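ATP-dependent DNA helicase PIF1 (Candida albicans, PDB 7OTJ) couples ATP hydrolysis to 5'-3' translocation and unwinding of DNA, and probably resolves G-quadruplexes to protect the nuclear and mitochondrial genomes. Local coordinates at residues G25-G30 with I189-G194; G457-K462 with R482-A487. One frame throughout, in Å; residues are numbered along the deposited sequence.

Contact 1 of 2, residues G25-G30 with I189-G194; sequences GSAGTG and IFRQKG. With ADP (adenosine-5'-diphosphate), chain E; ALF (tetrafluoroaluminate ion), chain F.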
loop_
_atom_site.group_PDB
_atom_site.type_symbol
_atom_site.label_atom_id
_atom_site.label_comp_id
_atom_site.label_asym_id
_atom_site.label_seq_id
_atom_site.Cartn_x
_atom_site.Cartn_y
_atom_site.Cartn_z
ATOM N N GLY A 25 -14.945 8.919 3.199
ATOM C CA GLY A 25 -15.778 8.840 2.015
ATOM C C GLY A 25 -15.594 7.500 1.347
ATOM O O GLY A 25 -14.615 6.791 1.574
ATOM N N SER A 26 -16.540 7.165 0.467
ATOM C CA SER A 26 -16.540 5.857 -0.178
ATOM C C SER A 26 -15.298 5.692 -1.053
ATOM O O SER A 26 -14.525 6.625 -1.269
ATOM C CB SER A 26 -17.789 5.669 -1.049
ATOM O OG SER A 26 -18.996 5.658 -0.301
ATOM N N ALA A 27 -15.107 4.470 -1.544
ATOM C CA ALA A 27 -13.989 4.183 -2.433
ATOM C C ALA A 27 -14.021 5.086 -3.659
ATOM O O ALA A 27 -15.067 5.261 -4.290
ATOM C CB ALA A 27 -14.030 2.719 -2.859
ATOM N N GLY A 28 -12.871 5.667 -3.997
ATOM C CA GLY A 28 -12.774 6.464 -5.206
ATOM C C GLY A 28 -13.330 7.867 -5.107
ATOM O O GLY A 28 -13.598 8.494 -6.139
ATOM N N THR A 29 -13.532 8.376 -3.895
ATOM C CA THR A 29 -14.054 9.721 -3.698
ATOM C C THR A 29 -12.983 10.806 -3.821
ATOM O O THR A 29 -13.272 11.973 -3.535
ATOM C CB THR A 29 -14.740 9.808 -2.333
ATOM O OG1 THR A 29 -13.934 9.138 -1.356
ATOM C CG2 THR A 29 -16.109 9.149 -2.392
ATOM N N GLY A 30 -11.784 10.465 -4.289
ATOM C CA GLY A 30 -10.736 11.452 -4.431
ATOM C C GLY A 30 -10.024 11.809 -3.146
ATOM O O GLY A 30 -9.510 12.925 -3.022
ATOM N N ILE A 189 -18.293 10.330 -5.952
ATOM C CA ILE A 189 -17.439 9.224 -6.374
ATOM C C ILE A 189 -16.930 9.517 -7.782
ATOM O O ILE A 189 -17.722 9.760 -8.696
ATOM C CB ILE A 189 -18.199 7.890 -6.314
ATOM C CG1 ILE A 189 -18.402 7.474 -4.859
ATOM C CG2 ILE A 189 -17.475 6.792 -7.092
ATOM C CD1 ILE A 189 -19.208 6.221 -4.691
ATOM N N PHE A 190 -15.605 9.539 -7.943
ATOM C CA PHE A 190 -14.954 9.832 -9.214
ATOM C C PHE A 190 -14.531 8.588 -9.982
ATOM O O PHE A 190 -14.591 8.583 -11.217
ATOM C CB PHE A 190 -13.719 10.717 -8.990
ATOM C CG PHE A 190 -14.040 12.111 -8.516
ATOM C CD1 PHE A 190 -14.556 13.055 -9.388
ATOM C CD2 PHE A 190 -13.810 12.479 -7.200
ATOM C CE1 PHE A 190 -14.853 14.337 -8.955
ATOM C CE2 PHE A 190 -14.099 13.760 -6.760
ATOM C CZ PHE A 190 -14.621 14.688 -7.638
ATOM N N ARG A 191 -14.066 7.542 -9.287
ATOM C CA ARG A 191 -13.470 6.397 -9.977
ATOM C C ARG A 191 -14.450 5.730 -10.944
ATOM O O ARG A 191 -14.066 5.338 -12.053
ATOM C CB ARG A 191 -12.941 5.383 -8.960
ATOM C CG ARG A 191 -12.277 4.181 -9.607
ATOM C CD ARG A 191 -11.669 3.235 -8.588
ATOM N NE ARG A 191 -10.594 3.847 -7.809
ATOM C CZ ARG A 191 -10.537 3.850 -6.484
ATOM N NH1 ARG A 191 -11.482 3.288 -5.749
ATOM N NH2 ARG A 191 -9.499 4.419 -5.881
ATOM N N GLN A 192 -15.712 5.576 -10.546
ATOM C CA GLN A 192 -16.716 4.952 -11.400
ATOM C C GLN A 192 -17.770 5.952 -11.874
ATOM O O GLN A 192 -18.891 5.563 -12.215
ATOM C CB GLN A 192 -17.381 3.778 -10.675
ATOM C CG GLN A 192 -16.423 2.711 -10.136
ATOM C CD GLN A 192 -15.852 3.047 -8.762
ATOM O OE1 GLN A 192 -16.196 4.068 -8.169
ATOM N NE2 GLN A 192 -14.978 2.186 -8.253
ATOM N N LYS A 193 -17.404 7.239 -11.954
ATOM C CA LYS A 193 -18.396 8.301 -12.127
ATOM C C LYS A 193 -19.249 8.102 -13.374
ATOM O O LYS A 193 -20.404 8.547 -13.415
ATOM C CB LYS A 193 -17.703 9.662 -12.181
ATOM C CG LYS A 193 -18.657 10.849 -12.119
ATOM C CD LYS A 193 -17.897 12.159 -11.991
ATOM C CE LYS A 193 -18.841 13.323 -11.740
ATOM N NZ LYS A 193 -19.612 13.140 -10.480
ATOM N N GLY A 194 -18.717 7.420 -14.390
ATOM C CA GLY A 194 -19.445 7.279 -15.639
ATOM C C GLY A 194 -20.653 6.367 -15.560
ATOM O O GLY A 194 -21.530 6.439 -16.426
HETATM P PB ADP E . -9.823 7.429 -2.887
HETATM O O1B ADP E . -10.931 8.063 -2.067
HETATM O O2B ADP E . -8.427 7.611 -2.334
HETATM O O3B ADP E . -10.131 6.031 -3.357
HETATM P PA ADP E . -8.530 8.387 -5.241
HETATM O O1A ADP E . -7.761 9.605 -4.796
HETATM O O2A ADP E . -7.822 7.068 -5.416
HETATM O O3A ADP E . -9.817 8.252 -4.274
HETATM O "O5'" ADP E . -9.275 8.713 -6.625
HETATM C "C5'" ADP E . -9.668 7.655 -7.490
HETATM C "C4'" ADP E . -9.776 8.200 -8.900
HETATM O "O4'" ADP E . -10.602 9.364 -8.901
HETATM C "C3'" ADP E . -8.408 8.616 -9.410
HETATM O "O3'" ADP E . -8.152 7.937 -10.639
HETATM C "C2'" ADP E . -8.495 10.106 -9.665
HETATM O "O2'" ADP E . -7.885 10.443 -10.914
HETATM C "C1'" ADP E . -9.987 10.393 -9.676
HETATM N N9 ADP E . -10.271 11.700 -9.050
HETATM C C8 ADP E . -10.052 12.012 -7.760
HETATM N N7 ADP E . -10.425 13.290 -7.502
HETATM C C5 ADP E . -10.889 13.816 -8.648
HETATM C C6 ADP E . -11.445 15.120 -9.081
HETATM N N6 ADP E . -11.572 16.150 -8.208
HETATM N N1 ADP E . -11.811 15.250 -10.377
HETATM C C2 ADP E . -11.686 14.233 -11.252
HETATM N N3 ADP E . -11.195 13.026 -10.928
HETATM C C4 ADP E . -10.785 12.762 -9.667
HETATM AL AL ALF F . -9.707 4.227 -2.119
HETATM F F1 ALF F . -8.345 4.840 -1.148
HETATM F F2 ALF F . -11.063 3.613 -3.106
HETATM F F3 ALF F . -10.816 4.834 -0.858
HETATM F F4 ALF F . -8.615 3.687 -3.425
HETATM O O HOH W 1 -9.242 2.279 -0.756
#
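Gly-28 and Phe-190 join two irregular loops through one carbonyl: Phe-190 N donates to Gly-28 O at 2.9 Å and 157°, and Arg-191 N adds a weak bond to the same oxygen. Beside this link, Thr-29 CG2 rests on Ile-189 CG1 at 3.8 Å, while the far end of Ile-189, CD1, reaches Ser-26 CB. The 25-30 loop is the Walker A P-loop of the helicase's first ATPase domain, turning between strand 21-25 and helix 31-45; its amides grip the nucleotide, Gly-28 N on ADP O3B at 2.8 Å and Gly-30 N on ADP O3A at 3.0 Å. The Phe-190 ring lies over the adenine, with ADP C6 3.4 Å above the ring plane at its centre, and turns its edge to the Thr-29 and Gly-30 backbone. Arg-191 goes the other way, toward the phosphates. Its CG is anti to the backbone N (chi1 -179°), and the bend at chi3 sets NE, which is bonded to Thr-459 OG1. Gly-28 CA covers one guanidinium face, off-centre, and the edge meets tetrafluoroaluminate: Arg-191 NH1 donates to F2 at 2.7 Å, nearly straight at 167°, and Arg-191 NH2 to F4, also at 2.7 Å.

Contact 2 of 2, residues G457-K462 with R482-A487; sequences GQTLSK and RAVSRA. With ALF (tetrafluoroaluminate ion), chain F; PO4 (phosphate ion), chain Q.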
loop_
_atom_site.group_PDB
_atom_site.type_symbol
_atom_site.label_atom_id
_atom_site.label_comp_id
_atom_site.label_asym_id
_atom_site.label_seq_id
_atom_site.Cartn_x
_atom_site.Cartn_y
_atom_site.Cartn_z
ATOM N N GLY A 457 -6.506 1.200 -2.263
ATOM C CA GLY A 457 -5.921 2.469 -2.634
ATOM C C GLY A 457 -5.627 2.599 -4.113
ATOM O O GLY A 457 -5.475 3.725 -4.609
ATOM N N GLN A 458 -5.549 1.483 -4.831
ATOM C CA GLN A 458 -5.215 1.516 -6.244
ATOM C C GLN A 458 -6.468 1.706 -7.093
ATOM O O GLN A 458 -7.583 1.359 -6.689
ATOM C CB GLN A 458 -4.487 0.234 -6.656
ATOM C CG GLN A 458 -3.151 0.021 -5.951
ATOM C CD GLN A 458 -2.141 1.113 -6.258
ATOM O OE1 GLN A 458 -2.052 1.591 -7.389
ATOM N NE2 GLN A 458 -1.377 1.518 -5.245
ATOM N N THR A 459 -6.264 2.263 -8.280
ATOM C CA THR A 459 -7.284 2.348 -9.315
ATOM C C THR A 459 -6.850 1.461 -10.474
ATOM O O THR A 459 -5.711 1.568 -10.946
ATOM C CB THR A 459 -7.475 3.792 -9.782
ATOM O OG1 THR A 459 -8.040 4.570 -8.719
ATOM C CG2 THR A 459 -8.394 3.848 -10.982
ATOM N N LEU A 460 -7.744 0.581 -10.921
ATOM C CA LEU A 460 -7.432 -0.398 -11.956
ATOM C C LEU A 460 -8.431 -0.268 -13.097
ATOM O O LEU A 460 -9.639 -0.430 -12.890
ATOM C CB LEU A 460 -7.455 -1.815 -11.381
ATOM C CG LEU A 460 -6.609 -2.022 -10.125
ATOM C CD1 LEU A 460 -6.917 -3.346 -9.460
ATOM C CD2 LEU A 460 -5.143 -1.941 -10.485
ATOM N N SER A 461 -7.923 0.013 -14.300
ATOM C CA SER A 461 -8.786 0.106 -15.472
ATOM C C SER A 461 -9.422 -1.240 -15.796
ATOM O O SER A 461 -10.645 -1.341 -15.942
ATOM C CB SER A 461 -7.985 0.614 -16.668
ATOM O OG SER A 461 -7.727 1.996 -16.552
ATOM N N LYS A 462 -8.605 -2.287 -15.892
ATOM C CA LYS A 462 -9.066 -3.619 -16.260
ATOM C C LYS A 462 -8.587 -4.602 -15.204
ATOM O O LYS A 462 -7.386 -4.688 -14.932
ATOM C CB LYS A 462 -8.559 -3.997 -17.650
ATOM C CG LYS A 462 -9.127 -3.086 -18.731
ATOM C CD LYS A 462 -8.763 -3.542 -20.125
ATOM C CE LYS A 462 -9.297 -2.570 -21.166
ATOM N NZ LYS A 462 -10.745 -2.265 -20.979
ATOM N N ARG A 482 -12.100 -1.381 -6.864
ATOM C CA ARG A 482 -10.890 -0.995 -7.582
ATOM C C ARG A 482 -11.164 -0.661 -9.040
ATOM O O ARG A 482 -10.380 0.070 -9.653
ATOM C CB ARG A 482 -9.847 -2.115 -7.521
ATOM C CG ARG A 482 -9.443 -2.558 -6.120
ATOM C CD ARG A 482 -8.958 -1.398 -5.292
ATOM N NE ARG A 482 -10.020 -0.796 -4.494
ATOM C CZ ARG A 482 -9.948 0.413 -3.957
ATOM N NH1 ARG A 482 -8.892 1.188 -4.143
ATOM N NH2 ARG A 482 -10.965 0.861 -3.227
ATOM N N ALA A 483 -12.252 -1.178 -9.603
ATOM C CA ALA A 483 -12.504 -1.060 -11.033
ATOM C C ALA A 483 -13.003 0.329 -11.407
ATOM O O ALA A 483 -13.808 0.936 -10.693
ATOM C CB ALA A 483 -13.519 -2.110 -11.487
ATOM N N VAL A 484 -12.504 0.831 -12.536
ATOM C CA VAL A 484 -13.040 2.058 -13.114
ATOM C C VAL A 484 -14.452 1.827 -13.646
ATOM O O VAL A 484 -15.359 2.633 -13.413
ATOM C CB VAL A 484 -12.091 2.574 -14.212
ATOM C CG1 VAL A 484 -12.733 3.705 -15.013
ATOM C CG2 VAL A 484 -10.778 3.027 -13.592
ATOM N N SER A 485 -14.667 0.724 -14.358
ATOM C CA SER A 485 -15.954 0.473 -14.991
ATOM C C SER A 485 -16.265 -1.013 -14.971
ATOM O O SER A 485 -15.376 -1.857 -14.837
ATOM C CB SER A 485 -15.979 0.976 -16.431
ATOM O OG SER A 485 -15.098 0.203 -17.221
ATOM N N ARG A 486 -17.552 -1.329 -15.120
ATOM C CA ARG A 486 -17.938 -2.730 -15.215
ATOM C C ARG A 486 -17.409 -3.372 -16.489
ATOM O O ARG A 486 -17.095 -4.567 -16.490
ATOM C CB ARG A 486 -19.455 -2.870 -15.153
ATOM C CG ARG A 486 -20.028 -2.687 -13.761
ATOM C CD ARG A 486 -21.526 -2.878 -13.769
ATOM N NE ARG A 486 -22.204 -1.754 -14.398
ATOM C CZ ARG A 486 -23.513 -1.680 -14.589
ATOM N NH1 ARG A 486 -24.312 -2.700 -14.314
ATOM N NH2 ARG A 486 -24.036 -0.550 -15.055
ATOM N N ALA A 487 -17.273 -2.600 -17.570
ATOM C CA ALA A 487 -16.765 -3.173 -18.814
ATOM C C ALA A 487 -15.323 -3.642 -18.676
ATOM O O ALA A 487 -14.883 -4.508 -19.440
ATOM C CB ALA A 487 -16.880 -2.172 -19.960
HETATM AL AL ALF F . -9.707 4.227 -2.119
HETATM F F1 ALF F . -8.345 4.840 -1.148
HETATM F F2 ALF F . -11.063 3.613 -3.106
HETATM F F3 ALF F . -10.816 4.834 -0.858
HETATM F F4 ALF F . -8.615 3.687 -3.425
HETATM P P PO4 Q . -26.490 -1.145 -17.824
HETATM O O1 PO4 Q . -26.436 -0.397 -16.509
HETATM O O2 PO4 Q . -25.265 -2.014 -17.992
HETATM O O3 PO4 Q . -26.601 -0.166 -18.971
HETATM O O4 PO4 Q . -27.702 -2.039 -17.830
HETATM O O HOH W 1 -9.242 2.279 -0.756
#
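Leu-460 and Arg-482 form the compact part of this contact, where a single parallel bridge pairs Leu-460 with Ala-483. Leu-460 N donates to Arg-482 O at 3.0 Å and Val-484 N to Leu-460 O at 3.2 Å, so the two loops run side by side ahead of the parallel strands 463-466 and 489-492. Leu-460 CD1 packs on Arg-482 CB at 3.7 Å, on the side of strand 234-237. Beyond CB the arginine bends at chi2 (-55°), bringing CD to 3.4 Å from Gln-458 O. Arg-482 NH1 then makes a weak bond to Gln-458 O, while NE is held by Val-478 O of helix 475-481. Toward solvent the contact thins to one methyl pair, Thr-459 CG2 on Val-484 CG2 at 3.6 Å, with Ser-461 exposed beside it, and Arg-486 leads away from the 457-462 loop to a salt bridge with Asp-195 and a hydrogen bond to a phosphate ion, probably from the crystallisation liquor. At the buried end, the Arg-482 guanidinium turns its edge to tetrafluoroaluminate, Arg-482 NH1 donating to F4 at 2.6 Å and 165° and Arg-482 NH2 to F2 at 2.8 Å. The aluminium itself is bound by ADP O3B and, on the opposite side, by water 1, a geometry consistent with a mimic of in-line attack by water on the gamma-phosphate; Arg-482 is thus placed like an arginine finger and probably helps stabilise charge during hydrolysis.

Overall arrangement
From the N terminus of this helicase-core portion of the longer protein, contact 1 closes first: the loop after strand 21-25 meets the loop after strand 182-186, with 158 residues and most of the first parallel sheet between them. Contact 2 follows in series, closing a short loop that holds strand 463-466 and helix 475-481 of the second ATPase domain. Neither encloses the other. Their centres are 11 Å apart, and two probable hydrogen bonds join them, Arg-191 NE to Thr-459 OG1 and Gln-192 NE2 to Ala-483 O. Tetrafluoroaluminate lies where they meet, so the bound nucleotide mimic is contacted from both ATPase domains across their cleft, as in other superfamily 1 helicases.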